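Local coordinates for Glyco_hydro_cc domain-containing protein (Trichoderma gamsii, PDB 6UBD), which probably binds beta-1,3-glucan oligosaccharides through the barrel fold of glycoside hydrolase family 128, at residues Ser96-Val101 and Met134-Ala140; Phe169-Phe175 and Leu197-Ala203; Phe45-Leu50 and Tyr268-Ser273. All blocks are in the same frame, centred on the assembly; numbering follows the deposited sequence.

Interaction 1: residues Ser96-Val101 and Met134-Ala140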
loop_
_atom_site.group_PDB
_atom_site.type_symbol
_atom_site.label_atom_id
_atom_site.label_comp_id
_atom_site.label_asym_id
_atom_site.label_seq_id
_atom_site.Cartn_x
_atom_site.Cartn_y
_atom_site.Cartn_z
ATOM N N SER A 96 -19.531 -0.513 10.117
ATOM C CA SER A 96 -19.326 -1.823 9.464
ATOM C C SER A 96 -17.904 -2.294 9.649
ATOM O O SER A 96 -17.002 -1.460 9.788
ATOM C CB SER A 96 -19.708 -1.795 7.993
ATOM O OG SER A 96 -18.723 -1.125 7.245
ATOM N N THR A 97 -17.680 -3.576 9.378
ATOM C CA THR A 97 -16.362 -4.201 9.447
ATOM C C THR A 97 -15.862 -4.523 8.039
ATOM O O THR A 97 -16.497 -5.305 7.327
ATOM C CB THR A 97 -16.383 -5.425 10.366
ATOM O OG1 THR A 97 -16.844 -5.116 11.700
ATOM C CG2 THR A 97 -15.021 -6.066 10.481
ATOM N N PRO A 98 -14.708 -3.959 7.560
ATOM C CA PRO A 98 -14.134 -4.313 6.278
ATOM C C PRO A 98 -13.528 -5.720 6.338
ATOM O O PRO A 98 -13.197 -6.237 7.412
ATOM C CB PRO A 98 -13.096 -3.218 6.008
ATOM C CG PRO A 98 -13.051 -2.350 7.185
ATOM C CD PRO A 98 -13.869 -2.975 8.281
ATOM N N ALA A 99 -13.332 -6.312 5.147
ATOM C CA ALA A 99 -12.576 -7.577 5.057
ATOM C C ALA A 99 -11.076 -7.346 5.350
ATOM O O ALA A 99 -10.455 -8.243 5.964
ATOM C CB ALA A 99 -12.744 -8.224 3.697
ATOM N N TYR A 100 -10.516 -6.183 4.949
ATOM C CA TYR A 100 -9.081 -5.894 5.111
ATOM C C TYR A 100 -8.924 -4.438 5.572
ATOM O O TYR A 100 -9.556 -3.552 4.966
ATOM C CB TYR A 100 -8.327 -6.094 3.789
ATOM C CG TYR A 100 -8.426 -7.478 3.146
ATOM C CD1 TYR A 100 -9.479 -7.812 2.307
ATOM C CD2 TYR A 100 -7.502 -8.470 3.404
ATOM C CE1 TYR A 100 -9.595 -9.092 1.760
ATOM C CE2 TYR A 100 -7.586 -9.735 2.832
ATOM C CZ TYR A 100 -8.667 -10.064 2.023
ATOM O OH TYR A 100 -8.807 -11.320 1.463
ATOM N N VAL A 101 -8.049 -4.210 6.575
ATOM C CA VAL A 101 -7.795 -2.831 7.061
ATOM C C VAL A 101 -6.293 -2.676 7.275
ATOM O O VAL A 101 -5.692 -3.526 7.962
ATOM C CB VAL A 101 -8.616 -2.442 8.268
ATOM C CG1 VAL A 101 -8.430 -3.384 9.355
ATOM C CG2 VAL A 101 -8.393 -1.018 8.787
ATOM N N MET A 134 -11.492 -4.013 15.060
ATOM C CA MET A 134 -11.919 -4.471 13.692
ATOM C C MET A 134 -11.376 -5.874 13.443
ATOM O O MET A 134 -12.089 -6.707 12.875
ATOM C CB MET A 134 -11.429 -3.527 12.599
ATOM C CG MET A 134 -12.065 -2.175 12.688
ATOM S SD MET A 134 -13.792 -2.223 12.166
ATOM C CE MET A 134 -14.089 -0.496 11.769
ATOM N N GLY A 135 -10.145 -6.153 13.830
ATOM C CA GLY A 135 -9.619 -7.517 13.708
ATOM C C GLY A 135 -10.372 -8.512 14.569
ATOM O O GLY A 135 -10.604 -9.641 14.126
ATOM N N GLN A 136 -10.768 -8.140 15.783
ATOM C CA GLN A 136 -11.590 -9.014 16.663
ATOM C C GLN A 136 -12.917 -9.346 15.967
ATOM O O GLN A 136 -13.428 -10.454 16.191
ATOM C CB GLN A 136 -11.753 -8.380 18.048
ATOM C CG GLN A 136 -12.476 -9.224 19.135
ATOM C CD GLN A 136 -13.985 -9.343 19.068
ATOM O OE1 GLN A 136 -14.736 -8.443 18.627
ATOM N NE2 GLN A 136 -14.453 -10.474 19.564
ATOM N N LYS A 137 -13.484 -8.419 15.199
ATOM C CA LYS A 137 -14.755 -8.649 14.473
ATOM C C LYS A 137 -14.512 -9.371 13.137
ATOM O O LYS A 137 -15.508 -9.584 12.402
ATOM C CB LYS A 137 -15.363 -7.273 14.231
ATOM C CG LYS A 137 -15.896 -6.639 15.491
ATOM C CD LYS A 137 -16.696 -5.453 15.291
ATOM C CE LYS A 137 -15.980 -4.209 14.848
ATOM N NZ LYS A 137 -16.932 -3.110 14.530
ATOM N N GLY A 138 -13.273 -9.723 12.764
ATOM C CA GLY A 138 -12.962 -10.567 11.597
ATOM C C GLY A 138 -12.123 -9.939 10.491
ATOM O O GLY A 138 -11.772 -10.648 9.525
ATOM N N ALA A 139 -11.821 -8.637 10.566
ATOM C CA ALA A 139 -10.978 -8.067 9.501
ATOM C C ALA A 139 -9.560 -8.669 9.547
ATOM O O ALA A 139 -9.005 -8.863 10.655
ATOM C CB ALA A 139 -10.889 -6.566 9.673
ATOM N N ALA A 140 -8.929 -8.868 8.369
ATOM C CA ALA A 140 -7.482 -9.087 8.280
ATOM C C ALA A 140 -6.770 -7.730 8.443
ATOM O O ALA A 140 -7.193 -6.735 7.821
ATOM C CB ALA A 140 -7.102 -9.719 6.968
#
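The beta-alpha-beta crossover that runs from strand 100-102 through helix 120-136 to strand 140-142 closes where Y100 and A140 lie side by side in a parallel bridge. Two backbone bonds hold them in register. A140 N gives its hydrogen to A99 O at 2.9 Å, and A140 O takes one from V101 N, also at 2.9 Å, with a C=O...N angle of 174°, so this second bond is almost straight at the acceptor. On the face shared by the bridged pair, A140 CB sits 3.8 Å from Y100 CD2, while the far end of that ring is held by a hydrogen bond from its hydroxyl to P27 O. Beside the bridge, A139 CB is pressed to 3.2 Å from P98 O and also packs on V101 CG1 at 4.0 Å.

Further out, T97 lies over the end of the helix. Its CG2 packs 3.8 Å from M134 O, a carbonyl already bonded to A139 N. The K137 chain, bent at its third torsion (chi3 -71°), curls round T97 OG1 and comes nearest with CE, 3.4 Å away. With an alanine here both branches are gone, which would probably open a gap beside M134 O and leave the K137 chain free to swing. Helix 120-136 stops in a Schellman motif at G138, where a CB would collide with the carbonyl O of K137, so the backbone there calls for glycine. The parallel strand-helix-strand crossover that this turn completes is the repeating unit of beta/alpha barrels.

Interaction 2: residues Phe169-Phe175 and Leu197-Ala203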
loop_
_atom_site.group_PDB
_atom_site.type_symbol
_atom_site.label_atom_id
_atom_site.label_comp_id
_atom_site.label_asym_id
_atom_site.label_seq_id
_atom_site.Cartn_x
_atom_site.Cartn_y
_atom_site.Cartn_z
ATOM N N PHE A 169 -0.644 -9.147 8.025
ATOM C CA PHE A 169 0.225 -8.927 6.853
ATOM C C PHE A 169 0.996 -7.631 7.121
ATOM O O PHE A 169 0.454 -6.665 7.670
ATOM C CB PHE A 169 -0.550 -8.930 5.502
ATOM C CG PHE A 169 -1.589 -7.844 5.324
ATOM C CD1 PHE A 169 -2.921 -8.029 5.692
ATOM C CD2 PHE A 169 -1.258 -6.625 4.767
ATOM C CE1 PHE A 169 -3.862 -7.044 5.421
ATOM C CE2 PHE A 169 -2.183 -5.625 4.546
ATOM C CZ PHE A 169 -3.494 -5.860 4.844
ATOM N N THR A 170 2.271 -7.626 6.701
ATOM C CA THR A 170 3.175 -6.499 6.899
ATOM C C THR A 170 3.037 -5.580 5.664
ATOM O O THR A 170 3.328 -6.059 4.476
ATOM C CB THR A 170 4.628 -6.958 7.059
ATOM O OG1 THR A 170 4.692 -7.851 8.201
ATOM C CG2 THR A 170 5.543 -5.792 7.327
ATOM N N SER A 171 2.618 -4.340 5.788
ATOM C CA SER A 171 2.492 -3.366 4.661
ATOM C C SER A 171 3.830 -2.699 4.470
ATOM O O SER A 171 4.423 -2.167 5.439
ATOM C CB SER A 171 1.462 -2.287 5.036
ATOM O OG SER A 171 0.212 -2.826 5.373
ATOM N N ILE A 172 4.330 -2.675 3.212
ATOM C CA ILE A 172 5.623 -2.043 2.830
ATOM C C ILE A 172 5.461 -1.102 1.639
ATOM O O ILE A 172 4.580 -1.313 0.787
ATOM C CB ILE A 172 6.742 -3.112 2.669
ATOM C CG1 ILE A 172 6.618 -3.921 1.373
ATOM C CG2 ILE A 172 6.758 -4.004 3.935
ATOM C CD1 ILE A 172 7.826 -4.874 1.157
ATOM N N HIS A 173 6.300 -0.090 1.626
ATOM C CA HIS A 173 6.403 0.859 0.496
ATOM C C HIS A 173 7.767 0.624 -0.170
ATOM O O HIS A 173 8.785 0.652 0.514
ATOM C CB HIS A 173 6.311 2.311 1.004
ATOM C CG HIS A 173 4.908 2.711 1.365
ATOM N ND1 HIS A 173 4.586 4.027 1.727
ATOM C CD2 HIS A 173 3.754 2.001 1.334
ATOM C CE1 HIS A 173 3.260 4.064 1.929
ATOM N NE2 HIS A 173 2.726 2.863 1.689
ATOM N N ILE A 174 7.788 0.401 -1.503
ATOM C CA ILE A 174 9.074 0.183 -2.250
ATOM C C ILE A 174 9.298 1.322 -3.267
ATOM O O ILE A 174 8.527 1.438 -4.257
ATOM C CB ILE A 174 9.033 -1.201 -2.897
ATOM C CG1 ILE A 174 8.936 -2.323 -1.859
ATOM C CG2 ILE A 174 10.325 -1.362 -3.745
ATOM C CD1 ILE A 174 8.984 -3.754 -2.384
ATOM N N PHE A 175 10.247 2.161 -2.945
ATOM C CA PHE A 175 10.667 3.313 -3.784
ATOM C C PHE A 175 12.149 3.086 -4.011
ATOM O O PHE A 175 12.992 3.457 -3.207
ATOM C CB PHE A 175 10.352 4.644 -3.122
ATOM C CG PHE A 175 8.893 4.847 -2.822
ATOM C CD1 PHE A 175 7.956 4.867 -3.841
ATOM C CD2 PHE A 175 8.475 5.098 -1.527
ATOM C CE1 PHE A 175 6.634 5.091 -3.565
ATOM C CE2 PHE A 175 7.124 5.278 -1.242
ATOM C CZ PHE A 175 6.183 5.244 -2.270
ATOM N N LEU A 197 3.781 -10.330 3.095
ATOM C CA LEU A 197 3.944 -8.926 2.741
ATOM C C LEU A 197 2.860 -8.440 1.786
ATOM O O LEU A 197 2.531 -9.161 0.779
ATOM C CB LEU A 197 5.313 -8.747 2.067
ATOM C CG LEU A 197 6.547 -9.308 2.787
ATOM C CD1 LEU A 197 7.787 -9.139 1.922
ATOM C CD2 LEU A 197 6.729 -8.709 4.235
ATOM N N TRP A 198 2.397 -7.213 1.959
ATOM C CA TRP A 198 1.686 -6.435 0.917
ATOM C C TRP A 198 2.510 -5.222 0.589
ATOM O O TRP A 198 2.928 -4.448 1.495
ATOM C CB TRP A 198 0.316 -5.955 1.374
ATOM C CG TRP A 198 -0.796 -6.960 1.481
ATOM C CD1 TRP A 198 -0.694 -8.306 1.670
ATOM C CD2 TRP A 198 -2.201 -6.649 1.392
ATOM N NE1 TRP A 198 -1.960 -8.872 1.723
ATOM C CE2 TRP A 198 -2.893 -7.876 1.548
ATOM C CE3 TRP A 198 -2.910 -5.484 1.153
ATOM C CZ2 TRP A 198 -4.278 -7.937 1.512
ATOM C CZ3 TRP A 198 -4.295 -5.557 1.100
ATOM C CH2 TRP A 198 -4.950 -6.774 1.267
ATOM N N VAL A 199 2.802 -5.032 -0.728
ATOM C CA VAL A 199 3.488 -3.809 -1.205
ATOM C C VAL A 199 2.414 -2.783 -1.520
ATOM O O VAL A 199 1.795 -2.820 -2.587
ATOM C CB VAL A 199 4.373 -4.105 -2.435
ATOM C CG1 VAL A 199 5.157 -2.853 -2.875
ATOM C CG2 VAL A 199 5.361 -5.215 -2.139
ATOM N N THR A 200 2.099 -1.926 -0.557
ATOM C CA THR A 200 0.880 -1.097 -0.623
ATOM C C THR A 200 1.087 0.203 -1.430
ATOM O O THR A 200 0.082 0.867 -1.779
ATOM C CB THR A 200 0.321 -0.877 0.787
ATOM O OG1 THR A 200 1.320 -0.162 1.536
ATOM C CG2 THR A 200 -0.104 -2.187 1.469
ATOM N N GLU A 201 2.347 0.550 -1.672
ATOM C CA GLU A 201 2.714 1.560 -2.708
ATOM C C GLU A 201 4.062 1.134 -3.273
ATOM O O GLU A 201 4.934 0.729 -2.535
ATOM C CB GLU A 201 2.923 2.983 -2.198
ATOM C CG GLU A 201 1.658 3.682 -1.659
ATOM C CD GLU A 201 1.988 5.079 -1.174
ATOM O OE1 GLU A 201 2.766 5.758 -1.852
ATOM O OE2 GLU A 201 1.465 5.514 -0.153
ATOM N N PHE A 202 4.259 1.266 -4.607
ATOM C CA PHE A 202 5.609 1.163 -5.258
ATOM C C PHE A 202 5.706 2.152 -6.417
ATOM O O PHE A 202 4.706 2.523 -7.049
ATOM C CB PHE A 202 5.968 -0.288 -5.637
ATOM C CG PHE A 202 5.172 -0.816 -6.836
ATOM C CD1 PHE A 202 5.550 -0.500 -8.148
ATOM C CD2 PHE A 202 4.085 -1.653 -6.655
ATOM C CE1 PHE A 202 4.796 -0.974 -9.215
ATOM C CE2 PHE A 202 3.316 -2.098 -7.739
ATOM C CZ PHE A 202 3.686 -1.766 -9.017
ATOM N N ALA A 203 6.937 2.636 -6.582
ATOM C CA ALA A 203 7.276 3.492 -7.754
ATOM C C ALA A 203 8.781 3.479 -7.921
ATOM O O ALA A 203 9.591 3.252 -6.996
ATOM C CB ALA A 203 6.854 4.944 -7.586
#
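W198 O is held from strand 170-176 by two neighbouring donors: I172 N, at 2.8 Å the shortest bond between the strands, and, more weakly, the C-H of S171 CA, 3.4 Å from W198 O. The parallel ladder continues with T200 N bonded to I172 O, but then loses step. Between the bridges I172-V199 and I174-F202 strand 197-206 spends two residues against one, a beta bulge at T200 and E201, after which I174 N finds E201 O at 3.1 Å.

F169 opens the contact with a face-to-face stack. Its ring lies over the five-membered ring of W198, centroids 3.7 Å apart and planes 18° apart; a first torsion that sets CG between the backbone N and carbonyl carbon (chi1 63°) turns it there. I172, I174, V199 and F202 lie on the face of the sheet away from W198, H173 and E201, toward helices 179-193 and 217-233.

Beyond the bulge, E201 rises over one face of the H173 imidazole, its CB 3.9 Å from the ring centroid. The carboxylate continues across that ring with its plane turned 46° from it, bringing OE2 to 3.1 Å from H173 CE1. At the other oxygen, the F175 ring presents its edge, CZ lying 3.5 Å from OE1. Outside the two strands W56 NE1 bonds to E201 OE2 and E106 OE2 pairs with H173 ND1. One imidazole thus links two glutamates at the inner face of the barrel, consistent with the family's carbohydrate site; E106, after the fourth strand, and E201, on the seventh, appear placed like the glutamate pair of clan GH-A.

Interaction 3: residues Phe45-Leu50 and Tyr268-Ser273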
loop_
_atom_site.group_PDB
_atom_site.type_symbol
_atom_site.label_atom_id
_atom_site.label_comp_id
_atom_site.label_asym_id
_atom_site.label_seq_id
_atom_site.Cartn_x
_atom_site.Cartn_y
_atom_site.Cartn_z
ATOM N N PHE A 45 -9.022 1.599 -16.374
ATOM C CA PHE A 45 -8.183 0.927 -17.405
ATOM C C PHE A 45 -7.654 -0.424 -16.871
ATOM O O PHE A 45 -7.513 -1.379 -17.667
ATOM C CB PHE A 45 -6.994 1.814 -17.798
ATOM C CG PHE A 45 -7.324 3.186 -18.318
ATOM C CD1 PHE A 45 -8.021 3.311 -19.484
ATOM C CD2 PHE A 45 -6.997 4.340 -17.605
ATOM C CE1 PHE A 45 -8.249 4.575 -20.015
ATOM C CE2 PHE A 45 -7.318 5.607 -18.087
ATOM C CZ PHE A 45 -7.958 5.718 -19.283
ATOM N N TRP A 46 -7.389 -0.529 -15.559
ATOM C CA TRP A 46 -6.717 -1.723 -15.006
ATOM C C TRP A 46 -7.704 -2.786 -14.434
ATOM O O TRP A 46 -7.284 -3.937 -14.218
ATOM C CB TRP A 46 -5.772 -1.302 -13.905
ATOM C CG TRP A 46 -4.583 -0.470 -14.308
ATOM C CD1 TRP A 46 -3.988 -0.377 -15.544
ATOM C CD2 TRP A 46 -3.807 0.361 -13.436
ATOM N NE1 TRP A 46 -2.883 0.422 -15.474
ATOM C CE2 TRP A 46 -2.750 0.914 -14.190
ATOM C CE3 TRP A 46 -3.898 0.647 -12.070
ATOM C CZ2 TRP A 46 -1.786 1.734 -13.608
ATOM C CZ3 TRP A 46 -2.949 1.481 -11.483
ATOM C CH2 TRP A 46 -1.899 2.007 -12.270
ATOM N N LYS A 47 -8.975 -2.384 -14.147
ATOM C CA LYS A 47 -9.923 -3.122 -13.310
ATOM C C LYS A 47 -9.969 -4.641 -13.574
ATOM O O LYS A 47 -10.034 -5.466 -12.637
ATOM C CB LYS A 47 -11.348 -2.542 -13.506
ATOM C CG LYS A 47 -12.370 -2.947 -12.472
ATOM C CD LYS A 47 -13.737 -2.513 -12.907
ATOM C CE LYS A 47 -14.744 -2.844 -11.854
ATOM N NZ LYS A 47 -16.092 -2.438 -12.261
ATOM N N ASP A 48 -10.064 -4.985 -14.862
ATOM C CA ASP A 48 -10.344 -6.405 -15.225
ATOM C C ASP A 48 -9.158 -7.347 -14.885
ATOM O O ASP A 48 -9.343 -8.557 -14.840
ATOM C CB ASP A 48 -10.748 -6.584 -16.662
ATOM C CG ASP A 48 -11.212 -7.992 -16.954
ATOM O OD1 ASP A 48 -12.212 -8.383 -16.382
ATOM O OD2 ASP A 48 -10.644 -8.651 -17.908
ATOM N N HIS A 49 -8.001 -6.795 -14.541
ATOM C CA HIS A 49 -6.790 -7.607 -14.216
ATOM C C HIS A 49 -6.391 -7.458 -12.740
ATOM O O HIS A 49 -5.339 -8.035 -12.337
ATOM C CB HIS A 49 -5.617 -7.187 -15.133
ATOM C CG HIS A 49 -5.953 -7.205 -16.578
ATOM N ND1 HIS A 49 -6.275 -8.338 -17.245
ATOM C CD2 HIS A 49 -5.987 -6.173 -17.448
ATOM C CE1 HIS A 49 -6.598 -8.025 -18.488
ATOM N NE2 HIS A 49 -6.385 -6.689 -18.629
ATOM N N LEU A 50 -7.155 -6.677 -11.960
ATOM C CA LEU A 50 -6.915 -6.467 -10.517
ATOM C C LEU A 50 -7.824 -7.341 -9.709
ATOM O O LEU A 50 -8.921 -7.763 -10.187
ATOM C CB LEU A 50 -7.156 -5.002 -10.172
ATOM C CG LEU A 50 -6.306 -3.961 -10.888
ATOM C CD1 LEU A 50 -6.644 -2.593 -10.360
ATOM C CD2 LEU A 50 -4.795 -4.173 -10.769
ATOM N N TYR A 268 2.199 -1.135 -16.763
ATOM C CA TYR A 268 1.542 -1.892 -15.661
ATOM C C TYR A 268 0.432 -2.763 -16.209
ATOM O O TYR A 268 0.381 -3.973 -15.869
ATOM C CB TYR A 268 1.066 -0.969 -14.538
ATOM C CG TYR A 268 0.619 -1.690 -13.250
ATOM C CD1 TYR A 268 1.526 -2.510 -12.561
ATOM C CD2 TYR A 268 -0.670 -1.563 -12.736
ATOM C CE1 TYR A 268 1.143 -3.106 -11.356
ATOM C CE2 TYR A 268 -1.056 -2.148 -11.526
ATOM C CZ TYR A 268 -0.137 -2.929 -10.848
ATOM O OH TYR A 268 -0.481 -3.453 -9.607
ATOM N N LEU A 269 -0.435 -2.195 -17.066
ATOM C CA LEU A 269 -1.557 -2.989 -17.651
ATOM C C LEU A 269 -1.012 -4.242 -18.326
ATOM O O LEU A 269 -1.533 -5.382 -18.138
ATOM C CB LEU A 269 -2.308 -2.126 -18.664
ATOM C CG LEU A 269 -3.421 -2.808 -19.456
ATOM C CD1 LEU A 269 -4.512 -3.248 -18.579
ATOM C CD2 LEU A 269 -3.945 -1.875 -20.560
ATOM N N ASN A 270 0.005 -4.079 -19.163
ATOM C CA ASN A 270 0.532 -5.221 -19.939
ATOM C C ASN A 270 1.192 -6.273 -19.051
ATOM O O ASN A 270 1.083 -7.418 -19.283
ATOM C CB ASN A 270 1.436 -4.749 -21.091
ATOM C CG ASN A 270 0.673 -3.943 -22.152
ATOM O OD1 ASN A 270 -0.586 -3.990 -22.248
ATOM N ND2 ASN A 270 1.418 -3.063 -22.783
ATOM N N ALA A 271 1.817 -5.860 -17.958
ATOM C CA ALA A 271 2.500 -6.775 -16.980
ATOM C C ALA A 271 1.444 -7.568 -16.211
ATOM O O ALA A 271 1.529 -8.811 -16.175
ATOM C CB ALA A 271 3.422 -5.995 -16.069
ATOM N N ILE A 272 0.448 -6.896 -15.639
ATOM C CA ILE A 272 -0.569 -7.630 -14.822
ATOM C C ILE A 272 -1.484 -8.502 -15.656
ATOM O O ILE A 272 -1.927 -9.576 -15.217
ATOM C CB ILE A 272 -1.390 -6.657 -13.947
ATOM C CG1 ILE A 272 -2.278 -5.702 -14.752
ATOM C CG2 ILE A 272 -0.445 -5.902 -12.980
ATOM C CD1 ILE A 272 -3.172 -4.782 -13.909
ATOM N N SER A 273 -1.651 -8.168 -16.936
ATOM C CA SER A 273 -2.491 -9.013 -17.836
ATOM C C SER A 273 -1.789 -10.347 -18.130
ATOM O O SER A 273 -2.515 -11.339 -18.398
ATOM C CB SER A 273 -2.853 -8.248 -19.105
ATOM O OG SER A 273 -3.571 -9.042 -20.069
HETATM O O HOH W 1 -3.371 -9.905 -12.677
#
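Y268 turns the edge of its ring onto one face of the W46 indole in a T-shaped pair, the planes 69° apart and the centroids of the six-membered ring and the phenol ring 4.7 Å apart. The CD2 corner leads, standing above the centre of the indole and only 3.5 Å from W46 CE2. Y268 CG is anti to the backbone N (chi1 -169°), which carries the ring to the indole, and one of its own faces is backed by I272 CG2 of the following turn. The bond from W46 NE1, off the axis about which the indole turns, to G265 O helps fix that ring; Y268 OH, bonded to G36 O, lies on the axis of its own ring, so the turn of the phenol is left to the packing on its edge and face.

The second flat group is the imidazole of H49. S273 CB lies over the middle of one face, 3.8 Å from the ring centroid and 10° off its normal, a CH-pi contact, whereas L269 CD1 meets the ring at its edge, 3.5 Å from H49 CD2. Between the two aromatic sites the end of the I272 side chain fills the angle: CD1 touches L50 CD2 at 3.6 Å and H49 CB at the same distance of 3.6 Å. No direct hydrogen bond crosses the contact. A water does so instead, donating to H49 O at 2.7 Å and to I272 O at 2.9 Å, and so satisfying a carbonyl from each segment.

Together these contacts lay the C-terminal helix 263-273 against the short helix 43-46 and the turns that follow it. Beneath them, L50 and I272 reach A35 of strand 35-38, Y268 and I272 touch Y240 of strand 237-243, and Y268 also packs on V228 of helix 217-233.

How the interactions relate
Eight strands, all parallel where neighbours pair, curl into the barrel that these contacts sample. Interactions 1 and 2 follow each other along the chain, each closing a beta-alpha-beta unit; their centres are about 20 Å apart, and they meet where Y100 CD2 lies 3.7 Å from W198 CH2. Interaction 3 brackets both in sequence, joining an early turn to the C-terminal helix. It lies about 18 Å from interaction 2, centre to centre, and touches it through F202 and Y268, while its centre is about 27 Å from that of interaction 1. Local crossovers thus build the wall, and one long-range contact brings the two ends of the fold together beside strands 35-38 and 237-243, where the barrel closes.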